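Local coordinates for protein hepatocyte growth factor-regulated tyrosine kinase substrate (Drosophila melanogaster, PDB 1DVP) that drives endosomal membrane invagination and multivesicular body formation, binds ubiquitin and phosphatidylinositol, and promotes degradation of activated tyrosine kinase receptors, probably by sorting them into these bodies, at residues H78-F90 / W113-I126. Numbering follows the deposited sequence.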
loop_
_atom_site.group_PDB
_atom_site.type_symbol
_atom_site.label_atom_id
_atom_site.label_comp_id
_atom_site.label_asym_id
_atom_site.label_seq_id
_atom_site.Cartn_x
_atom_site.Cartn_y
_atom_site.Cartn_z
ATOM N N HIS A 78 -14.855 23.219 -15.175
ATOM C CA HIS A 78 -14.373 24.541 -14.792
ATOM C C HIS A 78 -14.879 25.627 -15.727
ATOM O O HIS A 78 -15.250 26.713 -15.302
ATOM C CB HIS A 78 -12.845 24.542 -14.764
ATOM C CG HIS A 78 -12.264 23.527 -13.820
ATOM N ND1 HIS A 78 -10.931 23.174 -13.830
ATOM C CD2 HIS A 78 -12.835 22.810 -12.820
ATOM C CE1 HIS A 78 -10.709 22.285 -12.877
ATOM N NE2 HIS A 78 -11.847 22.052 -12.249
ATOM N N GLU A 79 -14.915 25.318 -17.008
ATOM C CA GLU A 79 -15.366 26.290 -17.984
ATOM C C GLU A 79 -16.865 26.501 -17.924
ATOM O O GLU A 79 -17.339 27.620 -18.124
ATOM C CB GLU A 79 -14.929 25.840 -19.371
ATOM C CG GLU A 79 -13.428 25.907 -19.514
ATOM C CD GLU A 79 -12.886 24.996 -20.590
ATOM O OE1 GLU A 79 -11.643 24.883 -20.671
ATOM O OE2 GLU A 79 -13.685 24.390 -21.346
ATOM N N GLU A 80 -17.606 25.439 -17.634
ATOM C CA GLU A 80 -19.050 25.531 -17.541
ATOM C C GLU A 80 -19.426 26.327 -16.319
ATOM O O GLU A 80 -20.342 27.143 -16.361
ATOM C CB GLU A 80 -19.691 24.143 -17.392
ATOM C CG GLU A 80 -21.172 24.210 -16.978
ATOM C CD GLU A 80 -22.085 24.654 -18.114
ATOM O OE1 GLU A 80 -23.166 25.231 -17.856
ATOM O OE2 GLU A 80 -21.724 24.410 -19.282
ATOM N N VAL A 81 -18.696 26.078 -15.236
ATOM C CA VAL A 81 -18.961 26.700 -13.949
ATOM C C VAL A 81 -18.496 28.143 -13.653
ATOM O O VAL A 81 -19.316 28.988 -13.266
ATOM C CB VAL A 81 -18.422 25.785 -12.813
ATOM C CG1 VAL A 81 -18.519 26.484 -11.487
ATOM C CG2 VAL A 81 -19.199 24.460 -12.791
ATOM N N PHE A 82 -17.197 28.410 -13.810
ATOM C CA PHE A 82 -16.631 29.710 -13.476
ATOM C C PHE A 82 -16.741 30.780 -14.557
ATOM O O PHE A 82 -15.754 31.155 -15.205
ATOM C CB PHE A 82 -15.166 29.532 -13.047
ATOM C CG PHE A 82 -14.994 28.569 -11.896
ATOM C CD1 PHE A 82 -14.225 27.426 -12.039
ATOM C CD2 PHE A 82 -15.637 28.794 -10.681
ATOM C CE1 PHE A 82 -14.098 26.512 -10.983
ATOM C CE2 PHE A 82 -15.521 27.889 -9.617
ATOM C CZ PHE A 82 -14.756 26.753 -9.763
ATOM N N THR A 83 -17.963 31.237 -14.768
ATOM C CA THR A 83 -18.203 32.288 -15.714
ATOM C C THR A 83 -18.638 33.474 -14.868
ATOM O O THR A 83 -18.880 33.362 -13.655
ATOM C CB THR A 83 -19.345 31.960 -16.701
ATOM O OG1 THR A 83 -20.569 31.763 -15.988
ATOM C CG2 THR A 83 -19.018 30.728 -17.514
ATOM N N LYS A 84 -18.734 34.610 -15.534
ATOM C CA LYS A 84 -19.153 35.847 -14.931
ATOM C C LYS A 84 -20.507 35.675 -14.250
ATOM O O LYS A 84 -20.641 35.892 -13.044
ATOM C CB LYS A 84 -19.238 36.896 -16.035
ATOM C CG LYS A 84 -19.591 36.290 -17.427
ATOM C CD LYS A 84 -21.005 35.688 -17.479
ATOM C CE LYS A 84 -21.371 35.115 -18.841
ATOM N NZ LYS A 84 -20.600 33.884 -19.232
ATOM N N GLU A 85 -21.512 35.267 -15.019
ATOM C CA GLU A 85 -22.828 35.121 -14.443
ATOM C C GLU A 85 -22.819 34.146 -13.273
ATOM O O GLU A 85 -23.203 34.517 -12.171
ATOM C CB GLU A 85 -23.865 34.741 -15.520
ATOM C CG GLU A 85 -23.495 33.630 -16.478
ATOM C CD GLU A 85 -24.443 33.562 -17.690
ATOM O OE1 GLU A 85 -25.676 33.778 -17.515
ATOM O OE2 GLU A 85 -23.965 33.287 -18.825
ATOM N N ASN A 86 -22.341 32.924 -13.486
ATOM C CA ASN A 86 -22.313 31.943 -12.404
ATOM C C ASN A 86 -21.654 32.418 -11.108
ATOM O O ASN A 86 -22.132 32.118 -10.017
ATOM C CB ASN A 86 -21.663 30.661 -12.888
ATOM C CG ASN A 86 -22.521 29.933 -13.877
ATOM O OD1 ASN A 86 -23.748 29.882 -13.724
ATOM N ND2 ASN A 86 -21.897 29.342 -14.893
ATOM N N CYS A 87 -20.573 33.175 -11.212
ATOM C CA CYS A 87 -19.910 33.649 -10.011
ATOM C C CYS A 87 -20.774 34.691 -9.331
ATOM O O CYS A 87 -20.794 34.800 -8.104
ATOM C CB CYS A 87 -18.547 34.239 -10.353
ATOM S SG CYS A 87 -17.397 33.006 -10.958
ATOM N N GLU A 88 -21.491 35.461 -10.140
ATOM C CA GLU A 88 -22.370 36.487 -9.611
ATOM C C GLU A 88 -23.579 35.807 -9.001
ATOM O O GLU A 88 -24.075 36.227 -7.956
ATOM C CB GLU A 88 -22.767 37.442 -10.723
ATOM C CG GLU A 88 -21.658 38.425 -11.084
ATOM C CD GLU A 88 -22.039 39.338 -12.232
ATOM O OE1 GLU A 88 -21.739 39.008 -13.403
ATOM O OE2 GLU A 88 -22.663 40.387 -11.964
ATOM N N MET A 89 -24.034 34.738 -9.653
ATOM C CA MET A 89 -25.169 33.948 -9.164
ATOM C C MET A 89 -24.765 33.381 -7.802
ATOM O O MET A 89 -25.519 33.436 -6.833
ATOM C CB MET A 89 -25.475 32.774 -10.106
ATOM C CG MET A 89 -24.915 31.415 -9.606
ATOM S SD MET A 89 -26.023 30.332 -8.554
ATOM C CE MET A 89 -26.382 29.100 -9.835
ATOM N N PHE A 90 -23.560 32.832 -7.741
ATOM C CA PHE A 90 -23.102 32.263 -6.503
ATOM C C PHE A 90 -23.232 33.311 -5.442
ATOM O O PHE A 90 -23.597 33.039 -4.296
ATOM C CB PHE A 90 -21.658 31.808 -6.650
ATOM C CG PHE A 90 -21.520 30.526 -7.414
ATOM C CD1 PHE A 90 -20.379 30.259 -8.158
ATOM C CD2 PHE A 90 -22.535 29.570 -7.375
ATOM C CE1 PHE A 90 -20.251 29.042 -8.857
ATOM C CE2 PHE A 90 -22.414 28.375 -8.063
ATOM C CZ PHE A 90 -21.268 28.109 -8.806
ATOM N N TRP A 113 -11.963 28.136 -4.209
ATOM C CA TRP A 113 -11.782 28.247 -5.637
ATOM C C TRP A 113 -10.894 29.433 -6.031
ATOM O O TRP A 113 -10.142 29.361 -7.012
ATOM C CB TRP A 113 -13.156 28.317 -6.304
ATOM C CG TRP A 113 -13.940 27.006 -6.152
ATOM C CD1 TRP A 113 -13.407 25.750 -6.038
ATOM C CD2 TRP A 113 -15.359 26.837 -6.211
ATOM N NE1 TRP A 113 -14.403 24.810 -6.025
ATOM C CE2 TRP A 113 -15.618 25.439 -6.135
ATOM C CE3 TRP A 113 -16.448 27.716 -6.333
ATOM C CZ2 TRP A 113 -16.924 24.907 -6.177
ATOM C CZ3 TRP A 113 -17.763 27.174 -6.375
ATOM C CH2 TRP A 113 -17.978 25.788 -6.297
ATOM N N ALA A 114 -10.984 30.523 -5.270
ATOM C CA ALA A 114 -10.153 31.683 -5.566
ATOM C C ALA A 114 -8.693 31.267 -5.440
ATOM O O ALA A 114 -7.894 31.557 -6.324
ATOM C CB ALA A 114 -10.476 32.846 -4.601
ATOM N N TYR A 115 -8.332 30.566 -4.368
ATOM C CA TYR A 115 -6.945 30.133 -4.225
ATOM C C TYR A 115 -6.548 28.972 -5.140
ATOM O O TYR A 115 -5.390 28.891 -5.597
ATOM C CB TYR A 115 -6.621 29.756 -2.788
ATOM C CG TYR A 115 -6.443 30.938 -1.908
ATOM C CD1 TYR A 115 -7.555 31.576 -1.326
ATOM C CD2 TYR A 115 -5.178 31.480 -1.698
ATOM C CE1 TYR A 115 -7.403 32.744 -0.552
ATOM C CE2 TYR A 115 -5.009 32.648 -0.934
ATOM C CZ TYR A 115 -6.135 33.271 -0.362
ATOM O OH TYR A 115 -5.982 34.399 0.413
ATOM N N ALA A 116 -7.495 28.071 -5.403
ATOM C CA ALA A 116 -7.206 26.940 -6.275
ATOM C C ALA A 116 -6.803 27.412 -7.685
ATOM O O ALA A 116 -5.780 26.989 -8.214
ATOM C CB ALA A 116 -8.420 25.980 -6.355
ATOM N N PHE A 117 -7.601 28.275 -8.297
ATOM C CA PHE A 117 -7.265 28.752 -9.638
ATOM C C PHE A 117 -6.495 30.071 -9.643
ATOM O O PHE A 117 -6.552 30.813 -10.633
ATOM C CB PHE A 117 -8.537 28.905 -10.482
ATOM C CG PHE A 117 -9.327 27.644 -10.588
ATOM C CD1 PHE A 117 -10.255 27.311 -9.607
ATOM C CD2 PHE A 117 -9.093 26.751 -11.627
ATOM C CE1 PHE A 117 -10.936 26.115 -9.660
ATOM C CE2 PHE A 117 -9.775 25.539 -11.687
ATOM C CZ PHE A 117 -10.702 25.226 -10.693
ATOM N N ARG A 118 -5.768 30.348 -8.560
ATOM C CA ARG A 118 -5.032 31.593 -8.434
ATOM C C ARG A 118 -4.021 31.861 -9.556
ATOM O O ARG A 118 -3.828 33.020 -9.943
ATOM C CB ARG A 118 -4.330 31.691 -7.066
ATOM C CG ARG A 118 -3.112 30.809 -6.873
ATOM C CD ARG A 118 -2.586 30.898 -5.425
ATOM N NE ARG A 118 -2.177 32.252 -5.057
ATOM C CZ ARG A 118 -1.765 32.618 -3.840
ATOM N NH1 ARG A 118 -1.706 31.737 -2.851
ATOM N NH2 ARG A 118 -1.397 33.877 -3.616
ATOM N N SER A 119 -3.412 30.806 -10.092
ATOM C CA SER A 119 -2.413 30.944 -11.157
ATOM C C SER A 119 -2.915 30.581 -12.553
ATOM O O SER A 119 -2.122 30.333 -13.479
ATOM C CB SER A 119 -1.197 30.094 -10.825
ATOM O OG SER A 119 -0.538 30.612 -9.682
ATOM N N SER A 120 -4.233 30.550 -12.695
ATOM C CA SER A 120 -4.883 30.216 -13.946
ATOM C C SER A 120 -5.410 31.460 -14.654
ATOM O O SER A 120 -6.111 32.292 -14.053
ATOM C CB SER A 120 -6.046 29.253 -13.696
ATOM O OG SER A 120 -6.816 29.093 -14.875
ATOM N N ASP A 121 -5.079 31.566 -15.940
ATOM C CA ASP A 121 -5.525 32.685 -16.763
ATOM C C ASP A 121 -7.046 32.637 -16.913
ATOM O O ASP A 121 -7.754 33.587 -16.538
ATOM C CB ASP A 121 -4.864 32.633 -18.155
ATOM C CG ASP A 121 -3.771 33.690 -18.338
ATOM O OD1 ASP A 121 -3.961 34.844 -17.887
ATOM O OD2 ASP A 121 -2.728 33.376 -18.951
ATOM N N LYS A 122 -7.546 31.525 -17.444
ATOM C CA LYS A 122 -8.985 31.344 -17.656
ATOM C C LYS A 122 -9.921 31.765 -16.505
ATOM O O LYS A 122 -10.965 32.379 -16.748
ATOM C CB LYS A 122 -9.277 29.885 -18.055
ATOM C CG LYS A 122 -8.955 29.551 -19.525
ATOM C CD LYS A 122 -9.430 28.157 -19.953
ATOM C CE LYS A 122 -8.651 27.026 -19.276
ATOM N NZ LYS A 122 -7.216 26.939 -19.695
ATOM N N TYR A 123 -9.554 31.472 -15.257
ATOM C CA TYR A 123 -10.433 31.812 -14.137
ATOM C C TYR A 123 -9.929 32.956 -13.257
ATOM O O TYR A 123 -8.715 33.085 -13.015
ATOM C CB TYR A 123 -10.690 30.530 -13.334
ATOM C CG TYR A 123 -10.857 29.352 -14.272
ATOM C CD1 TYR A 123 -9.936 28.303 -14.279
ATOM C CD2 TYR A 123 -11.837 29.366 -15.264
ATOM C CE1 TYR A 123 -9.974 27.315 -15.251
ATOM C CE2 TYR A 123 -11.881 28.382 -16.245
ATOM C CZ TYR A 123 -10.947 27.363 -16.237
ATOM O OH TYR A 123 -10.968 26.409 -17.224
ATOM N N GLN A 124 -10.865 33.803 -12.807
ATOM C CA GLN A 124 -10.550 34.963 -11.953
ATOM C C GLN A 124 -11.819 35.722 -11.504
ATOM O O GLN A 124 -11.800 36.509 -10.546
ATOM C CB GLN A 124 -9.589 35.890 -12.704
ATOM C CG GLN A 124 -10.191 37.193 -13.235
ATOM C CD GLN A 124 -9.883 38.379 -12.326
ATOM O OE1 GLN A 124 -10.148 39.542 -12.672
ATOM N NE2 GLN A 124 -9.319 38.091 -11.156
ATOM N N ALA A 125 -12.919 35.477 -12.214
ATOM C CA ALA A 125 -14.215 36.069 -11.890
ATOM C C ALA A 125 -14.542 35.632 -10.470
ATOM O O ALA A 125 -15.371 36.236 -9.783
ATOM C CB ALA A 125 -15.279 35.551 -12.844
ATOM N N ILE A 126 -13.880 34.551 -10.052
ATOM C CA ILE A 126 -14.041 33.999 -8.723
ATOM C C ILE A 126 -13.282 34.890 -7.754
ATOM O O ILE A 126 -13.846 35.318 -6.751
ATOM C CB ILE A 126 -13.456 32.564 -8.614
ATOM C CG1 ILE A 126 -13.428 31.894 -9.980
ATOM C CG2 ILE A 126 -14.311 31.735 -7.667
ATOM C CD1 ILE A 126 -12.644 30.619 -9.987
#
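Phe82, the first residue to leave helical geometry after helix 74-81 and the centre of an inverse gamma turn before helix 84-96, drives its ring edge onto the indole of Trp113. Its CE2-CZ edge meets the indole face in a T-shaped pair, planes 71° apart, with CE2 of Phe82 3.4 Å from CE3 of Trp113. CD1 of Ile126 sits over one face of the Phe82 ring, a CH-pi contact 3.8 Å from the centroid, while Val81 CG1 covers the opposite face. With CG anti to its carbonyl carbon (chi1 -56°), Phe82 also brings CE1 to within 3.5 Å of CE1 of Phe117, the two rings being obliquely turned.

Phe117 in turn directs its CE2-CZ edge onto the face of the His78 imidazole, planes at 80° and centroids 4.7 Å apart. The imidazole's rotation is set from elsewhere, since its NE2 is hydrogen-bonded to the backbone oxygen of Val70 in helix 56-72. Tyr123 lies against His78 CB, and its OH comes 3.4 Å from Glu79 CG. Beyond the turn, Cys87 SG rests 3.8 Å from Ala125 CB. Were Phe82 an alanine, a gap would probably open between Trp113, Phe117 and Ile126, leaving the indole face without its edge-on partner.

The segments thus join two interhelical connections of the VHS superhelix, well away from the zinc sites, through an aromatic cluster with Ile126 packed against it; with no polar bond between the segments, the join rests on shape and apolar contact.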